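Local coordinates for periplasmic cell division protein (SufI) (Aquifex aeolicus, PDB 6SYY) that binds copper ions and, as a multicopper oxidase, probably couples oxidation of its substrates to the reduction of dioxygen, at residues Arg271-Val276 with Phe307-Val312; Glu183-Leu188 with Ile247-Ile252. One frame throughout, in Å; residues are numbered along the deposited sequence.

Interaction 1. Residues Arg271-Val276 with Phe307-Val312; sequences RMRFWV and FRDASV
D309 meets both M272 and R273, which leave the backbone on different courses and reach its carboxylate from different directions. The R273-D309 pair is classed as a salt bridge, but R273 NH1 and D309 OD2 are placed too close together in the model, and its exact geometry is doubtful. As modelled, the R273 side chain runs at about a right angle to that of D309, OD2 lies over one face of the guanidinium, and the two flat groups are turned 68° against each other. R273 NH2 is modelled 3.1 Å from D309 OD1. CG of R273 stands between the backbone N and the carbonyl carbon (chi1 58°), a turn that starts the extended chain toward the carboxylate.

M272 takes the apolar side. Its chain is extended through SD and then bends at the last torsion (chi3 -59°), bringing CE to within 4.3 Å of A310 CB; further back, its CG passes the D309 carboxylate. R267 of strand 261-267 touches both M272 and A310. On the other segment, a bond of 3.0 Å from A310 N to F307 O closes the short 3-10 turn that presents D309.

The site belongs to a plastocyanin-like region, where strand 270-279 is interrupted: M272 bonds through its backbone to L265, F274 to V290 and W275 to L304. Segment 307-312 follows directly on strand 300-306, to which L304 belongs. The charged pair of R273 and D309 is partly exposed, each residue touches a crystal neighbour, and its modelled geometry is uncertain, so solvent and lattice could probably affect it, whereas M272 and A310 make a buried, purely apolar touch.

Interaction 2. Residues Glu183-Leu188 with Ile247-Ile252; sequences EDEDNL and IYRFRI
E185 reaches from helix 183-192 to R249 and R251 on strand 247-254, bridging two segments whose axes stay 13.4 Å apart at closest. Its CB points toward the strand, and CG continues outward, anti to the backbone N (chi1 175°). The chain then bends at chi2 (63°), which swings the carboxylate in front of the two guanidinium groups. CD is the first atom of the chain to come near them, 3.2 Å from R249 NH1. Beyond it, OE1 takes a hydrogen bond of 2.6 Å from R249 NH1 on its syn lone pair, with an N-H...O angle of 157° and the oxygen close to the guanidinium plane; it also accepts from water 3 at 2.8 Å. OE2 lies 3.0 Å from the same R249 NH1 and also reaches the edge of the R251 guanidinium, in a longer salt bridge of 3.5 Å to R251 NH2.

This salt-bridge network lies where the first two cupredoxin-like domains of a multicopper oxidase probably meet: the helix directly follows strand 176-181, R251 touches M177 and I179 of that strand and bonds through NH1 to T155, while its own strand pairs with 200-208 and 300-306. The arginines also lie against each other, R251 NH2 sitting 3.2 Å above the guanidinium plane of R249, over its centre. Such close like charges are probably offset by E185 together with D302, bridged to R249 NH2, and D200, bridged to R251 NE. An alanine in place of E185 would take away the carboxylate and is likely to leave the two facing guanidinium groups short of one balancing charge, with R249 NH1 deprived of its bond. Beside that bond, one turn along the helix, L188 brings CD2 to 3.4 Å from R249 NH1.

The centres of interactions 1 and 2 lie 17 Å apart, and the two touch directly through residues that carry little or none of either contact. F307 CD2 comes within 3.4 Å of Y248 CD1, with the ring planes at about 80°, and F307 CE2 is 3.8 Å from F250 CE2; R308 NH2 packs 3.4 Å from I247 CD1. Strand 300-306 supplies the backbone connection, pairing with both 247-254 and 270-279 and running directly into 307-312. Interaction 2 is the more central, about 17 Å from the centre of the chain against about 25 Å for interaction 1. Both lie away from the copper sites formed by residues such as H118, H454 and C509.

Interaction 1. Residues Arg271-Val276 with Phe307-Val312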
ATOM      1  N   ARG A 271      15.159  17.417 -13.429  1.00 58.58           N
ATOM      2  CA  ARG A 271      14.607  16.225 -12.801  1.00 35.26           C
ATOM      3  C   ARG A 271      15.497  15.038 -13.135  1.00 53.83           C
ATOM      4  O   ARG A 271      15.799  14.793 -14.307  1.00 61.99           O
ATOM      5  CB  ARG A 271      13.184  15.948 -13.291  1.00 39.32           C
ATOM      6  CG  ARG A 271      12.144  17.006 -12.971  1.00 30.52           C
ATOM      7  CD  ARG A 271      10.774  16.508 -13.401  1.00 37.62           C
ATOM      8  NE  ARG A 271       9.684  17.363 -12.944  1.00 60.03           N
ATOM      9  CZ  ARG A 271       8.409  16.986 -12.922  1.00 52.81           C
ATOM     10  NH1 ARG A 271       8.075  15.767 -13.325  1.00 43.45           N
ATOM     11  NH2 ARG A 271       7.468  17.819 -12.495  1.00 42.77           N
ATOM     12  N   MET A 272      15.912  14.302 -12.111  1.00 30.66           N
ATOM     13  CA  MET A 272      16.730  13.120 -12.336  1.00 50.87           C
ATOM     14  C   MET A 272      15.870  11.964 -12.835  1.00 44.32           C
ATOM     15  O   MET A 272      14.699  11.826 -12.469  1.00 35.91           O
ATOM     16  CB  MET A 272      17.461  12.718 -11.054  1.00 24.10           C
ATOM     17  CG  MET A 272      18.391  11.529 -11.218  1.00 64.70           C
ATOM     18  SD  MET A 272      19.322  11.194  -9.723  1.00 44.80           S
ATOM     19  CE  MET A 272      20.148  12.756  -9.533  1.00 49.35           C
ATOM     20  N   ARG A 273      16.457  11.135 -13.691  1.00 25.85           N
ATOM     21  CA  ARG A 273      15.779   9.931 -14.140  1.00 32.75           C
ATOM     22  C   ARG A 273      15.828   8.842 -13.071  1.00 29.61           C
ATOM     23  O   ARG A 273      16.727   8.803 -12.224  1.00 28.69           O
ATOM     24  CB  ARG A 273      16.401   9.408 -15.436  1.00 28.54           C
ATOM     25  CG  ARG A 273      17.897   9.092 -15.376  1.00 34.35           C
ATOM     26  CD  ARG A 273      18.216   8.004 -16.395  1.00 55.64           C
ATOM     27  NE  ARG A 273      19.607   7.925 -16.835  1.00 35.34           N
ATOM     28  CZ  ARG A 273      20.623   7.541 -16.071  1.00 26.83           C
ATOM     29  NH1 ARG A 273      20.427   7.237 -14.798  1.00100.72           N
ATOM     30  NH2 ARG A 273      21.844   7.470 -16.573  1.00 33.71           N
ATOM     31  N   PHE A 274      14.838   7.959 -13.119  1.00 26.09           N
ATOM     32  CA  PHE A 274      14.812   6.749 -12.308  1.00 27.87           C
ATOM     33  C   PHE A 274      13.866   5.767 -12.989  1.00 34.21           C
ATOM     34  O   PHE A 274      13.232   6.089 -13.999  1.00 36.30           O
ATOM     35  CB  PHE A 274      14.417   7.041 -10.854  1.00 20.37           C
ATOM     36  CG  PHE A 274      13.084   7.708 -10.700  1.00 21.54           C
ATOM     37  CD1 PHE A 274      11.975   6.980 -10.297  1.00 27.05           C
ATOM     38  CD2 PHE A 274      12.938   9.068 -10.934  1.00 37.00           C
ATOM     39  CE1 PHE A 274      10.741   7.587 -10.142  1.00 30.25           C
ATOM     40  CE2 PHE A 274      11.706   9.686 -10.781  1.00 26.66           C
ATOM     41  CZ  PHE A 274      10.605   8.941 -10.385  1.00 46.62           C
ATOM     42  N   TRP A 275      13.780   4.557 -12.437  1.00 23.62           N
ATOM     43  CA  TRP A 275      13.072   3.464 -13.090  1.00 24.62           C
ATOM     44  C   TRP A 275      12.052   2.834 -12.157  1.00 32.88           C
ATOM     45  O   TRP A 275      12.389   2.442 -11.038  1.00 24.13           O
ATOM     46  CB  TRP A 275      14.046   2.389 -13.565  1.00 31.20           C
ATOM     47  CG  TRP A 275      14.980   2.856 -14.620  1.00 39.18           C
ATOM     48  CD1 TRP A 275      14.850   2.677 -15.964  1.00 27.73           C
ATOM     49  CD2 TRP A 275      16.196   3.582 -14.424  1.00 33.20           C
ATOM     50  NE1 TRP A 275      15.913   3.247 -16.622  1.00 25.11           N
ATOM     51  CE2 TRP A 275      16.754   3.810 -15.697  1.00 29.26           C
ATOM     52  CE3 TRP A 275      16.865   4.067 -13.295  1.00 30.37           C
ATOM     53  CZ2 TRP A 275      17.950   4.496 -15.875  1.00 27.45           C
ATOM     54  CZ3 TRP A 275      18.052   4.746 -13.472  1.00 25.67           C
ATOM     55  CH2 TRP A 275      18.584   4.949 -14.753  1.00 22.97           C
ATOM     56  N   VAL A 276      10.813   2.725 -12.630  1.00 29.33           N
ATOM     57  CA  VAL A 276       9.831   1.878 -11.966  1.00 30.53           C
ATOM     58  C   VAL A 276      10.177   0.431 -12.280  1.00 32.53           C
ATOM     59  O   VAL A 276      10.288   0.048 -13.451  1.00 26.42           O
ATOM     60  CB  VAL A 276       8.407   2.214 -12.424  1.00 28.63           C
ATOM     61  CG1 VAL A 276       7.402   1.265 -11.778  1.00 18.84           C
ATOM     62  CG2 VAL A 276       8.073   3.656 -12.103  1.00 23.54           C
ATOM     63  N   PHE A 307      22.290   6.846  -8.308  1.00 24.17           N
ATOM     64  CA  PHE A 307      22.937   8.060  -7.833  1.00 24.89           C
ATOM     65  C   PHE A 307      24.317   8.277  -8.447  1.00 39.70           C
ATOM     66  O   PHE A 307      24.942   9.304  -8.164  1.00 34.27           O
ATOM     67  CB  PHE A 307      23.021   8.046  -6.304  1.00 23.41           C
ATOM     68  CG  PHE A 307      21.704   8.297  -5.630  1.00 31.98           C
ATOM     69  CD1 PHE A 307      21.147   9.567  -5.621  1.00 26.44           C
ATOM     70  CD2 PHE A 307      21.014   7.265  -5.007  1.00 31.62           C
ATOM     71  CE1 PHE A 307      19.922   9.804  -5.003  1.00 30.75           C
ATOM     72  CE2 PHE A 307      19.789   7.494  -4.390  1.00 28.07           C
ATOM     73  CZ  PHE A 307      19.242   8.764  -4.389  1.00 25.77           C
ATOM     74  N   ARG A 308      24.805   7.356  -9.284  1.00 31.82           N
ATOM     75  CA  ARG A 308      25.986   7.655 -10.088  1.00 40.15           C
ATOM     76  C   ARG A 308      25.720   8.769 -11.093  1.00 26.70           C
ATOM     77  O   ARG A 308      26.675   9.366 -11.602  1.00 30.87           O
ATOM     78  CB  ARG A 308      26.473   6.403 -10.814  1.00 26.18           C
ATOM     79  CG  ARG A 308      26.959   5.308  -9.887  1.00 39.06           C
ATOM     80  CD  ARG A 308      27.300   4.031 -10.638  1.00 31.48           C
ATOM     81  NE  ARG A 308      26.123   3.425 -11.255  1.00 26.01           N
ATOM     82  CZ  ARG A 308      26.140   2.278 -11.928  1.00 43.60           C
ATOM     83  NH1 ARG A 308      27.277   1.606 -12.068  1.00 33.88           N
ATOM     84  NH2 ARG A 308      25.023   1.800 -12.460  1.00 31.78           N
ATOM     85  N   ASP A 309      24.447   9.055 -11.395  1.00 25.29           N
ATOM     86  CA  ASP A 309      24.111  10.239 -12.184  1.00 42.82           C
ATOM     87  C   ASP A 309      24.585  11.511 -11.507  1.00 26.10           C
ATOM     88  O   ASP A 309      24.867  12.507 -12.183  1.00 33.24           O
ATOM     89  CB  ASP A 309      22.600  10.334 -12.403  1.00 32.63           C
ATOM     90  CG  ASP A 309      22.060   9.235 -13.280  1.00 33.59           C
ATOM     91  OD1 ASP A 309      22.858   8.407 -13.765  1.00 30.32           O
ATOM     92  OD2 ASP A 309      20.830   9.201 -13.490  1.00 46.35           O
ATOM     93  N   ALA A 310      24.652  11.505 -10.184  1.00 34.10           N
ATOM     94  CA  ALA A 310      24.986  12.676  -9.392  1.00 26.13           C
ATOM     95  C   ALA A 310      26.476  12.703  -9.069  1.00 30.75           C
ATOM     96  O   ALA A 310      27.179  11.695  -9.161  1.00 40.29           O
ATOM     97  CB  ALA A 310      24.163  12.690  -8.099  1.00 25.35           C
ATOM     98  N   SER A 311      26.949  13.881  -8.689  1.00 27.83           N
ATOM     99  CA  SER A 311      28.320  14.061  -8.244  1.00 28.87           C
ATOM    100  C   SER A 311      28.366  14.045  -6.724  1.00 34.27           C
ATOM    101  O   SER A 311      27.377  14.345  -6.052  1.00 28.05           O
ATOM    102  CB  SER A 311      28.897  15.376  -8.767  1.00 30.01           C
ATOM    103  OG  SER A 311      28.738  15.469 -10.171  1.00 32.51           O
ATOM    104  N   VAL A 312      29.529  13.680  -6.184  1.00 38.59           N
ATOM    105  CA  VAL A 312      29.724  13.800  -4.748  1.00 41.65           C
ATOM    106  C   VAL A 312      29.456  15.242  -4.341  1.00 35.98           C
ATOM    107  O   VAL A 312      29.847  16.186  -5.040  1.00 39.24           O
ATOM    108  CB  VAL A 312      31.139  13.345  -4.357  1.00 42.85           C
ATOM    109  CG1 VAL A 312      31.364  13.514  -2.860  1.00 31.28           C
ATOM    110  CG2 VAL A 312      31.353  11.898  -4.774  1.00 30.55           C
TER
HETATM  111  O   HOH W   1      18.835   7.837 -11.530  1.00 29.69           O

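Interaction 2. Residues Glu183-Leu188 with Ile247-Ile252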
ATOM      1  N   GLU A 183      12.396 -16.263  -6.584  1.00 29.26           N
ATOM      2  CA  GLU A 183      13.607 -16.425  -7.377  1.00 25.14           C
ATOM      3  C   GLU A 183      13.917 -15.179  -8.203  1.00 38.44           C
ATOM      4  O   GLU A 183      15.094 -14.856  -8.409  1.00 31.44           O
ATOM      5  CB  GLU A 183      13.472 -17.658  -8.270  1.00 29.12           C
ATOM      6  CG  GLU A 183      14.747 -18.058  -8.995  1.00 93.60           C
ATOM      7  CD  GLU A 183      14.593 -19.355  -9.766  1.00 93.41           C
ATOM      8  OE1 GLU A 183      13.494 -19.949  -9.717  1.00102.71           O
ATOM      9  OE2 GLU A 183      15.570 -19.782 -10.418  1.00101.11           O
ATOM     10  N   ASP A 184      12.889 -14.460  -8.669  1.00 29.69           N
ATOM     11  CA  ASP A 184      13.129 -13.238  -9.436  1.00 34.56           C
ATOM     12  C   ASP A 184      13.796 -12.173  -8.581  1.00 40.60           C
ATOM     13  O   ASP A 184      14.720 -11.486  -9.038  1.00 24.01           O
ATOM     14  CB  ASP A 184      11.821 -12.696 -10.011  1.00 24.92           C
ATOM     15  CG  ASP A 184      11.356 -13.461 -11.226  1.00 37.06           C
ATOM     16  OD1 ASP A 184      12.219 -14.015 -11.942  1.00 41.88           O
ATOM     17  OD2 ASP A 184      10.129 -13.499 -11.468  1.00 38.96           O
ATOM     18  N   GLU A 185      13.327 -12.006  -7.343  1.00 31.32           N
ATOM     19  CA  GLU A 185      13.977 -11.078  -6.424  1.00 43.28           C
ATOM     20  C   GLU A 185      15.407 -11.510  -6.131  1.00 35.17           C
ATOM     21  O   GLU A 185      16.298 -10.666  -5.971  1.00 29.96           O
ATOM     22  CB  GLU A 185      13.171 -10.968  -5.131  1.00 32.52           C
ATOM     23  CG  GLU A 185      13.833 -10.123  -4.053  1.00 48.26           C
ATOM     24  CD  GLU A 185      14.003  -8.670  -4.460  1.00 52.67           C
ATOM     25  OE1 GLU A 185      13.237  -8.197  -5.328  1.00 43.03           O
ATOM     26  OE2 GLU A 185      14.904  -7.999  -3.909  1.00 61.70           O
ATOM     27  N   ASP A 186      15.647 -12.822  -6.065  1.00 39.71           N
ATOM     28  CA  ASP A 186      17.003 -13.317  -5.844  1.00 28.41           C
ATOM     29  C   ASP A 186      17.937 -12.856  -6.952  1.00 29.20           C
ATOM     30  O   ASP A 186      19.035 -12.353  -6.686  1.00 34.23           O
ATOM     31  CB  ASP A 186      17.001 -14.843  -5.753  1.00 27.39           C
ATOM     32  CG  ASP A 186      16.402 -15.358  -4.458  1.00 51.90           C
ATOM     33  OD1 ASP A 186      16.081 -14.538  -3.570  1.00 32.92           O
ATOM     34  OD2 ASP A 186      16.252 -16.591  -4.333  1.00 35.00           O
ATOM     35  N   ASN A 187      17.512 -13.015  -8.207  1.00 27.68           N
ATOM     36  CA  ASN A 187      18.365 -12.627  -9.327  1.00 33.42           C
ATOM     37  C   ASN A 187      18.580 -11.120  -9.367  1.00 28.99           C
ATOM     38  O   ASN A 187      19.675 -10.651  -9.696  1.00 41.63           O
ATOM     39  CB  ASN A 187      17.763 -13.126 -10.638  1.00 26.02           C
ATOM     40  CG  ASN A 187      17.639 -14.637 -10.680  1.00 37.45           C
ATOM     41  OD1 ASN A 187      18.368 -15.350  -9.988  1.00 40.67           O
ATOM     42  ND2 ASN A 187      16.714 -15.133 -11.492  1.00 33.42           N
ATOM     43  N   LEU A 188      17.549 -10.341  -9.034  1.00 38.35           N
ATOM     44  CA  LEU A 188      17.723  -8.894  -8.979  1.00 35.32           C
ATOM     45  C   LEU A 188      18.662  -8.497  -7.849  1.00 30.28           C
ATOM     46  O   LEU A 188      19.525  -7.630  -8.027  1.00 35.93           O
ATOM     47  CB  LEU A 188      16.373  -8.204  -8.810  1.00 24.36           C
ATOM     48  CG  LEU A 188      16.462  -6.678  -8.837  1.00 30.02           C
ATOM     49  CD1 LEU A 188      16.861  -6.175 -10.226  1.00 23.00           C
ATOM     50  CD2 LEU A 188      15.145  -6.073  -8.392  1.00 26.84           C
ATOM     51  N   ILE A 247      23.427   2.357  -7.357  1.00 26.84           N
ATOM     52  CA  ILE A 247      22.003   2.144  -7.582  1.00 32.40           C
ATOM     53  C   ILE A 247      21.348   1.807  -6.252  1.00 41.70           C
ATOM     54  O   ILE A 247      21.807   0.914  -5.529  1.00 28.70           O
ATOM     55  CB  ILE A 247      21.765   1.031  -8.612  1.00 28.96           C
ATOM     56  CG1 ILE A 247      22.244   1.473  -9.999  1.00 24.16           C
ATOM     57  CG2 ILE A 247      20.285   0.625  -8.614  1.00 22.36           C
ATOM     58  CD1 ILE A 247      22.289   0.353 -11.023  1.00 26.15           C
ATOM     59  N   TYR A 248      20.286   2.534  -5.917  1.00 29.61           N
ATOM     60  CA  TYR A 248      19.474   2.255  -4.742  1.00 35.23           C
ATOM     61  C   TYR A 248      18.087   1.808  -5.177  1.00 31.60           C
ATOM     62  O   TYR A 248      17.523   2.340  -6.138  1.00 31.57           O
ATOM     63  CB  TYR A 248      19.349   3.481  -3.835  1.00 23.59           C
ATOM     64  CG  TYR A 248      20.563   3.751  -2.984  1.00 24.50           C
ATOM     65  CD1 TYR A 248      21.738   4.224  -3.552  1.00 24.24           C
ATOM     66  CD2 TYR A 248      20.534   3.543  -1.610  1.00 25.07           C
ATOM     67  CE1 TYR A 248      22.857   4.473  -2.778  1.00 28.12           C
ATOM     68  CE2 TYR A 248      21.647   3.789  -0.826  1.00 32.76           C
ATOM     69  CZ  TYR A 248      22.807   4.255  -1.417  1.00 43.62           C
ATOM     70  OH  TYR A 248      23.923   4.508  -0.652  1.00 39.12           O
ATOM     71  N   ARG A 249      17.545   0.829  -4.470  1.00 26.96           N
ATOM     72  CA  ARG A 249      16.151   0.450  -4.624  1.00 19.58           C
ATOM     73  C   ARG A 249      15.353   1.067  -3.485  1.00 31.86           C
ATOM     74  O   ARG A 249      15.703   0.894  -2.313  1.00 27.15           O
ATOM     75  CB  ARG A 249      15.989  -1.068  -4.622  1.00 37.27           C
ATOM     76  CG  ARG A 249      14.548  -1.526  -4.560  1.00 39.20           C
ATOM     77  CD  ARG A 249      14.477  -3.026  -4.603  1.00 37.20           C
ATOM     78  NE  ARG A 249      13.118  -3.502  -4.818  1.00 24.92           N
ATOM     79  CZ  ARG A 249      12.826  -4.752  -5.154  1.00 28.91           C
ATOM     80  NH1 ARG A 249      13.806  -5.635  -5.317  1.00 28.78           N
ATOM     81  NH2 ARG A 249      11.565  -5.119  -5.331  1.00 25.66           N
ATOM     82  N   PHE A 250      14.297   1.796  -3.829  1.00 28.81           N
ATOM     83  CA  PHE A 250      13.390   2.356  -2.836  1.00 30.82           C
ATOM     84  C   PHE A 250      12.012   1.741  -3.024  1.00 29.20           C
ATOM     85  O   PHE A 250      11.451   1.784  -4.125  1.00 31.08           O
ATOM     86  CB  PHE A 250      13.327   3.879  -2.936  1.00 21.66           C
ATOM     87  CG  PHE A 250      14.644   4.550  -2.699  1.00 26.42           C
ATOM     88  CD1 PHE A 250      15.162   4.650  -1.418  1.00 24.30           C
ATOM     89  CD2 PHE A 250      15.370   5.075  -3.755  1.00 23.86           C
ATOM     90  CE1 PHE A 250      16.380   5.263  -1.194  1.00 51.45           C
ATOM     91  CE2 PHE A 250      16.588   5.689  -3.538  1.00 26.01           C
ATOM     92  CZ  PHE A 250      17.095   5.784  -2.257  1.00 35.17           C
ATOM     93  N   ARG A 251      11.481   1.159  -1.952  1.00 24.59           N
ATOM     94  CA  ARG A 251      10.135   0.596  -1.929  1.00 18.07           C
ATOM     95  C   ARG A 251       9.213   1.658  -1.354  1.00 17.44           C
ATOM     96  O   ARG A 251       9.094   1.800  -0.134  1.00 24.47           O
ATOM     97  CB  ARG A 251      10.092  -0.684  -1.108  1.00 18.84           C
ATOM     98  CG  ARG A 251      10.966  -1.777  -1.671  1.00 23.04           C
ATOM     99  CD  ARG A 251      11.049  -2.940  -0.720  1.00 20.76           C
ATOM    100  NE  ARG A 251      12.016  -3.929  -1.181  1.00 27.28           N
ATOM    101  CZ  ARG A 251      11.694  -5.051  -1.814  1.00 49.14           C
ATOM    102  NH1 ARG A 251      10.420  -5.337  -2.063  1.00 30.23           N
ATOM    103  NH2 ARG A 251      12.647  -5.887  -2.193  1.00 24.06           N
ATOM    104  N   ILE A 252       8.572   2.415  -2.236  1.00 28.96           N
ATOM    105  CA  ILE A 252       7.724   3.519  -1.804  1.00 28.75           C
ATOM    106  C   ILE A 252       6.343   2.970  -1.476  1.00 39.16           C
ATOM    107  O   ILE A 252       5.696   2.341  -2.318  1.00 33.06           O
ATOM    108  CB  ILE A 252       7.650   4.614  -2.873  1.00 26.29           C
ATOM    109  CG1 ILE A 252       9.052   5.154  -3.171  1.00 21.60           C
ATOM    110  CG2 ILE A 252       6.716   5.723  -2.414  1.00 18.08           C
ATOM    111  CD1 ILE A 252       9.116   6.037  -4.384  1.00 16.99           C
TER
HETATM  112  O   HOH W   2      10.792  -7.955  -3.099  1.00 26.78           O
HETATM  113  O   HOH W   3      10.558  -8.235  -6.075  1.00 27.05           O